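Local coordinates for protein Pbp related beta-lactamase (Pyrococcus abyssi, PDB 2QMI) that probably hydrolyses peptides as a self-compartmentalizing octameric enzyme related to serine beta-lactamases and penicillin-binding proteins, at residues K5-I10 and K36-R41; A15-P20 and Y358-L363. All blocks are in the same frame, centred on the assembly; numbering follows the deposited sequence.

The chain opens with helix 3-16, and both contacts use it. Interaction 1 comes first: residues 5-10 near the start of the helix meet the end of strand 31-38, closing a loop that holds the rest of the helix and the strand 21-28 to 31-38 hairpin. Interaction 2 starts inside that loop, at residues 15-20 where the helix ends, and reaches across 337 residues to 358-363. The segments therefore alternate, and the two contacts cross. The first ties the helix to the edge of the beta-lactamase-like sheet, the second to helix 355-364, which precedes the barrel. The two contact centres lie about 14 Å apart, and Tyr40 N to Pro20 O, 2.8 Å, is a probable hydrogen bond joining them.

Interaction 1: K5-I10 and K36-R41; sequences KLESFI and KGFGYR
Ile10 lies across one face of the Phe38 ring, its side chain roughly perpendicular to that of the phenylalanine. With CG1 anti to the carbonyl carbon (chi1 -67°), the CG2 methyl sits over the ring centre, 3.9 Å from the centroid of Phe38 and 11° off the normal, a CH-pi contact. The extended second torsion carries Ile10 CD1 to the far end of the ring, 4.0 Å from Phe38 CZ. Glu7 CB stands at the ring edge, 4.2 Å from Phe38 CE1.

Beside this apolar pair, the Lys36 chain stands nearly square to Glu7 and forms a salt bridge with it. The lysine bends at its third torsion and brings NZ to 2.7 Å from Glu7 OE2, which receives it on its syn lone pair. A water donates to Glu7 OE1 (3.0 Å) and weakly accepts from Lys36 NZ, bridging the pair. Glu7 OE2 is also hydrogen-bonded to Tyr34 OH, so two partners grip this oxygen.

Ala141 and Glu138 of a second subunit pack on Glu7 and Phe38, respectively. The axis of 5-10 runs at 27° to that of 36-38; N-terminal helix 3-16, whose Val11 and Met14 also touch Phe38, thus packs against edge strand 31-38 of the antiparallel sheet, which pairs with 21-28.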
# COMPACT_ATOMS: atom_id res chain seq x y z
N LYS A 5 -5.07 7.02 -48.76
CA LYS A 5 -6.01 6.28 -47.93
C LYS A 5 -5.26 5.19 -47.14
O LYS A 5 -5.51 4.99 -45.95
CB LYS A 5 -7.09 5.67 -48.84
CG LYS A 5 -8.24 4.94 -48.16
CD LYS A 5 -9.29 4.59 -49.22
CE LYS A 5 -10.36 3.63 -48.71
NZ LYS A 5 -11.23 4.23 -47.67
N LEU A 6 -4.33 4.51 -47.80
CA LEU A 6 -3.57 3.45 -47.13
C LEU A 6 -2.64 3.97 -46.04
O LEU A 6 -2.65 3.47 -44.91
CB LEU A 6 -2.77 2.65 -48.15
CG LEU A 6 -1.87 1.55 -47.55
CD1 LEU A 6 -2.73 0.56 -46.78
CD2 LEU A 6 -1.10 0.85 -48.64
N GLU A 7 -1.82 4.97 -46.37
CA GLU A 7 -0.89 5.53 -45.40
C GLU A 7 -1.64 6.14 -44.21
O GLU A 7 -1.25 5.97 -43.05
CB GLU A 7 -0.00 6.58 -46.07
CG GLU A 7 0.60 6.11 -47.38
CD GLU A 7 1.79 6.95 -47.84
OE1 GLU A 7 1.74 8.19 -47.72
OE2 GLU A 7 2.77 6.36 -48.33
N SER A 8 -2.73 6.85 -44.52
CA SER A 8 -3.55 7.47 -43.49
C SER A 8 -3.99 6.38 -42.51
O SER A 8 -3.83 6.51 -41.29
CB SER A 8 -4.78 8.12 -44.13
OG SER A 8 -5.41 9.03 -43.26
N PHE A 9 -4.53 5.30 -43.06
CA PHE A 9 -4.99 4.18 -42.26
C PHE A 9 -3.88 3.62 -41.37
O PHE A 9 -4.07 3.42 -40.16
CB PHE A 9 -5.50 3.07 -43.19
CG PHE A 9 -5.70 1.74 -42.51
CD1 PHE A 9 -6.77 1.54 -41.65
CD2 PHE A 9 -4.82 0.69 -42.75
CE1 PHE A 9 -6.97 0.31 -41.04
CE2 PHE A 9 -5.01 -0.54 -42.15
CZ PHE A 9 -6.08 -0.74 -41.29
N ILE A 10 -2.73 3.37 -41.98
CA ILE A 10 -1.58 2.82 -41.27
C ILE A 10 -1.11 3.66 -40.09
O ILE A 10 -0.88 3.13 -39.00
CB ILE A 10 -0.41 2.58 -42.25
CG1 ILE A 10 -0.79 1.47 -43.24
CG2 ILE A 10 0.87 2.23 -41.49
CD1 ILE A 10 0.18 1.29 -44.39
N LYS A 36 7.38 0.90 -48.37
CA LYS A 36 7.54 1.99 -47.43
C LYS A 36 7.61 1.51 -45.99
O LYS A 36 7.07 0.45 -45.64
CB LYS A 36 6.37 2.97 -47.61
CG LYS A 36 6.54 4.30 -46.89
CD LYS A 36 5.59 5.37 -47.47
CE LYS A 36 6.00 5.76 -48.90
NZ LYS A 36 5.15 6.86 -49.48
N GLY A 37 8.28 2.30 -45.16
CA GLY A 37 8.41 1.99 -43.75
C GLY A 37 7.74 3.10 -42.97
O GLY A 37 7.67 4.24 -43.44
N PHE A 38 7.24 2.77 -41.78
CA PHE A 38 6.56 3.74 -40.91
C PHE A 38 7.04 3.59 -39.48
O PHE A 38 7.34 2.49 -39.02
CB PHE A 38 5.04 3.51 -40.93
CG PHE A 38 4.42 3.63 -42.29
CD1 PHE A 38 3.72 4.77 -42.65
CD2 PHE A 38 4.54 2.59 -43.21
CE1 PHE A 38 3.14 4.88 -43.92
CE2 PHE A 38 3.97 2.69 -44.47
CZ PHE A 38 3.26 3.83 -44.83
N GLY A 39 7.09 4.71 -38.76
CA GLY A 39 7.52 4.67 -37.37
C GLY A 39 8.99 4.37 -37.19
O GLY A 39 9.80 4.52 -38.11
N TYR A 40 9.35 3.93 -35.99
CA TYR A 40 10.74 3.65 -35.68
C TYR A 40 11.05 2.15 -35.59
O TYR A 40 10.23 1.37 -35.10
CB TYR A 40 11.10 4.36 -34.37
CG TYR A 40 10.99 5.87 -34.44
CD1 TYR A 40 12.09 6.65 -34.79
CD2 TYR A 40 9.78 6.52 -34.20
CE1 TYR A 40 11.98 8.04 -34.91
CE2 TYR A 40 9.66 7.91 -34.31
CZ TYR A 40 10.77 8.66 -34.67
OH TYR A 40 10.67 10.02 -34.84
N ARG A 41 12.22 1.75 -36.08
CA ARG A 41 12.63 0.36 -35.99
C ARG A 41 13.29 0.18 -34.61
O ARG A 41 13.43 -0.94 -34.10
CB ARG A 41 13.60 -0.02 -37.12
CG ARG A 41 14.95 0.68 -37.13
CD ARG A 41 15.80 0.08 -38.25
NE ARG A 41 17.19 0.56 -38.29
CZ ARG A 41 17.59 1.67 -38.92
NH1 ARG A 41 18.88 2.00 -38.89
NH2 ARG A 41 16.73 2.43 -39.58
O HOH W 1 4.06 9.97 -48.36

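Interaction 2: A15-P20 and Y358-L363; sequences AERKVP and YRERIL
Glu360 reaches from helix 355-364 to the end of helix 3-16, where its carboxylate meets two side chains, Glu16 and Arg17, in a contact made of charged groups that buries 83 Å² in all.

The attractive pair is a long salt bridge, Arg17 NH2 to Glu360 OE2 at 3.4 Å. The carboxylate oxygen lies at the edge of the guanidinium, near its plane, but the two flat groups are turned 55° against each other, and the geometry gives no hydrogen bond. Arg17 gets there by folding: bends at its second and third torsions (-73° and -76°) turn the chain back, and the arginine and glutamate chains run past one another head to tail.

The like-charged pair is Glu16 with Glu360. The two glutamates reach toward each other from their separate helices, leaving Glu16 OE2 only 3.3 Å from Glu360 OE2, two acceptors with no bond between them. Lysines probably offset this repulsion: Lys364 forms salt bridges with both Glu16 OE1 and Glu360 OE1, and Lys13 pairs with Glu360 OE1 and, in a long and weak ion pair, with Glu16 OE2.

A Schellman motif closes helix 3-16: Lys18, with positive phi, is its C-prime residue, Lys18 N bonds to Ala15 O at 3.3 Å, and Val19 N to Met14 O.

Together these residues form a surface charge network between two helices, joining the beta-lactamase-like part of the chain to the octamerisation domain, whose helix 355-364 packs through Ile362 and Leu363 on Ile413 of the closed eight-stranded antiparallel barrel.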
# COMPACT_ATOMS: atom_id res chain seq x y z
N ALA A 15 -0.78 4.66 -34.11
CA ALA A 15 -0.99 5.57 -33.00
C ALA A 15 -1.94 4.93 -31.98
O ALA A 15 -1.62 4.81 -30.80
CB ALA A 15 -1.58 6.88 -33.51
N GLU A 16 -3.10 4.51 -32.46
CA GLU A 16 -4.11 3.89 -31.61
C GLU A 16 -3.68 2.64 -30.86
O GLU A 16 -3.97 2.49 -29.67
CB GLU A 16 -5.35 3.56 -32.45
CG GLU A 16 -6.20 2.44 -31.87
CD GLU A 16 -7.28 1.97 -32.82
OE1 GLU A 16 -8.16 2.79 -33.16
OE2 GLU A 16 -7.25 0.78 -33.23
N ARG A 17 -2.99 1.73 -31.54
CA ARG A 17 -2.58 0.48 -30.90
C ARG A 17 -1.14 0.53 -30.39
O ARG A 17 -0.58 -0.50 -29.98
CB ARG A 17 -2.77 -0.68 -31.90
CG ARG A 17 -4.19 -0.78 -32.48
CD ARG A 17 -5.20 -1.31 -31.45
NE ARG A 17 -5.07 -2.75 -31.25
CZ ARG A 17 -5.76 -3.67 -31.94
NH1 ARG A 17 -5.56 -4.96 -31.70
NH2 ARG A 17 -6.67 -3.29 -32.83
N LYS A 18 -0.57 1.73 -30.40
CA LYS A 18 0.80 1.96 -29.96
C LYS A 18 1.83 1.02 -30.59
O LYS A 18 2.52 0.28 -29.88
CB LYS A 18 0.91 1.89 -28.44
CG LYS A 18 2.21 2.50 -27.91
CD LYS A 18 2.10 2.97 -26.46
CE LYS A 18 3.30 3.85 -26.10
NZ LYS A 18 3.27 4.37 -24.70
N VAL A 19 1.94 1.05 -31.91
CA VAL A 19 2.91 0.21 -32.62
C VAL A 19 4.13 1.07 -32.95
O VAL A 19 3.99 2.18 -33.47
CB VAL A 19 2.32 -0.36 -33.94
CG1 VAL A 19 3.31 -1.32 -34.58
CG2 VAL A 19 0.99 -1.07 -33.66
N PRO A 20 5.34 0.58 -32.64
CA PRO A 20 6.60 1.30 -32.88
C PRO A 20 6.91 1.59 -34.36
O PRO A 20 7.08 2.74 -34.75
CB PRO A 20 7.66 0.39 -32.26
CG PRO A 20 6.87 -0.44 -31.25
CD PRO A 20 5.60 -0.72 -32.00
N TYR A 358 -14.92 -2.69 -40.02
CA TYR A 358 -16.11 -1.94 -39.62
C TYR A 358 -16.62 -2.34 -38.24
O TYR A 358 -17.21 -1.53 -37.52
CB TYR A 358 -17.25 -2.07 -40.65
CG TYR A 358 -17.61 -3.47 -41.10
CD1 TYR A 358 -16.92 -4.08 -42.15
CD2 TYR A 358 -18.69 -4.15 -40.53
CE1 TYR A 358 -17.31 -5.34 -42.63
CE2 TYR A 358 -19.08 -5.41 -41.00
CZ TYR A 358 -18.39 -5.99 -42.05
OH TYR A 358 -18.76 -7.23 -42.53
N ARG A 359 -16.39 -3.60 -37.87
CA ARG A 359 -16.81 -4.09 -36.57
C ARG A 359 -16.06 -3.36 -35.45
O ARG A 359 -16.65 -3.01 -34.43
CB ARG A 359 -16.58 -5.60 -36.49
CG ARG A 359 -16.86 -6.24 -35.13
CD ARG A 359 -17.14 -7.74 -35.28
NE ARG A 359 -16.08 -8.46 -35.98
CZ ARG A 359 -14.92 -8.82 -35.42
NH1 ARG A 359 -14.68 -8.52 -34.15
NH2 ARG A 359 -14.01 -9.48 -36.13
N GLU A 360 -14.77 -3.11 -35.65
CA GLU A 360 -13.98 -2.41 -34.63
C GLU A 360 -14.43 -0.97 -34.48
O GLU A 360 -14.48 -0.44 -33.36
CB GLU A 360 -12.50 -2.42 -34.99
CG GLU A 360 -11.61 -1.88 -33.86
CD GLU A 360 -10.40 -1.13 -34.38
OE1 GLU A 360 -10.60 -0.04 -34.96
OE2 GLU A 360 -9.25 -1.62 -34.20
N ARG A 361 -14.73 -0.32 -35.60
CA ARG A 361 -15.16 1.07 -35.60
C ARG A 361 -16.54 1.22 -34.98
O ARG A 361 -16.76 2.11 -34.16
CB ARG A 361 -15.17 1.65 -37.02
CG ARG A 361 -15.68 3.08 -37.10
CD ARG A 361 -15.54 3.67 -38.51
NE ARG A 361 -16.03 2.74 -39.53
CZ ARG A 361 -17.31 2.46 -39.74
NH1 ARG A 361 -18.25 3.05 -39.02
NH2 ARG A 361 -17.65 1.58 -40.67
N ILE A 362 -17.47 0.35 -35.36
CA ILE A 362 -18.83 0.40 -34.83
C ILE A 362 -18.86 0.10 -33.32
O ILE A 362 -19.55 0.78 -32.57
CB ILE A 362 -19.77 -0.60 -35.56
CG1 ILE A 362 -19.79 -0.31 -37.06
CG2 ILE A 362 -21.18 -0.50 -34.99
CD1 ILE A 362 -20.00 1.15 -37.40
N LEU A 363 -18.11 -0.91 -32.89
CA LEU A 363 -18.06 -1.26 -31.47
C LEU A 363 -17.46 -0.15 -30.61
O LEU A 363 -17.86 0.01 -29.45
CB LEU A 363 -17.25 -2.54 -31.27
CG LEU A 363 -17.89 -3.82 -31.80
CD1 LEU A 363 -16.86 -4.95 -31.80
CD2 LEU A 363 -19.11 -4.18 -30.95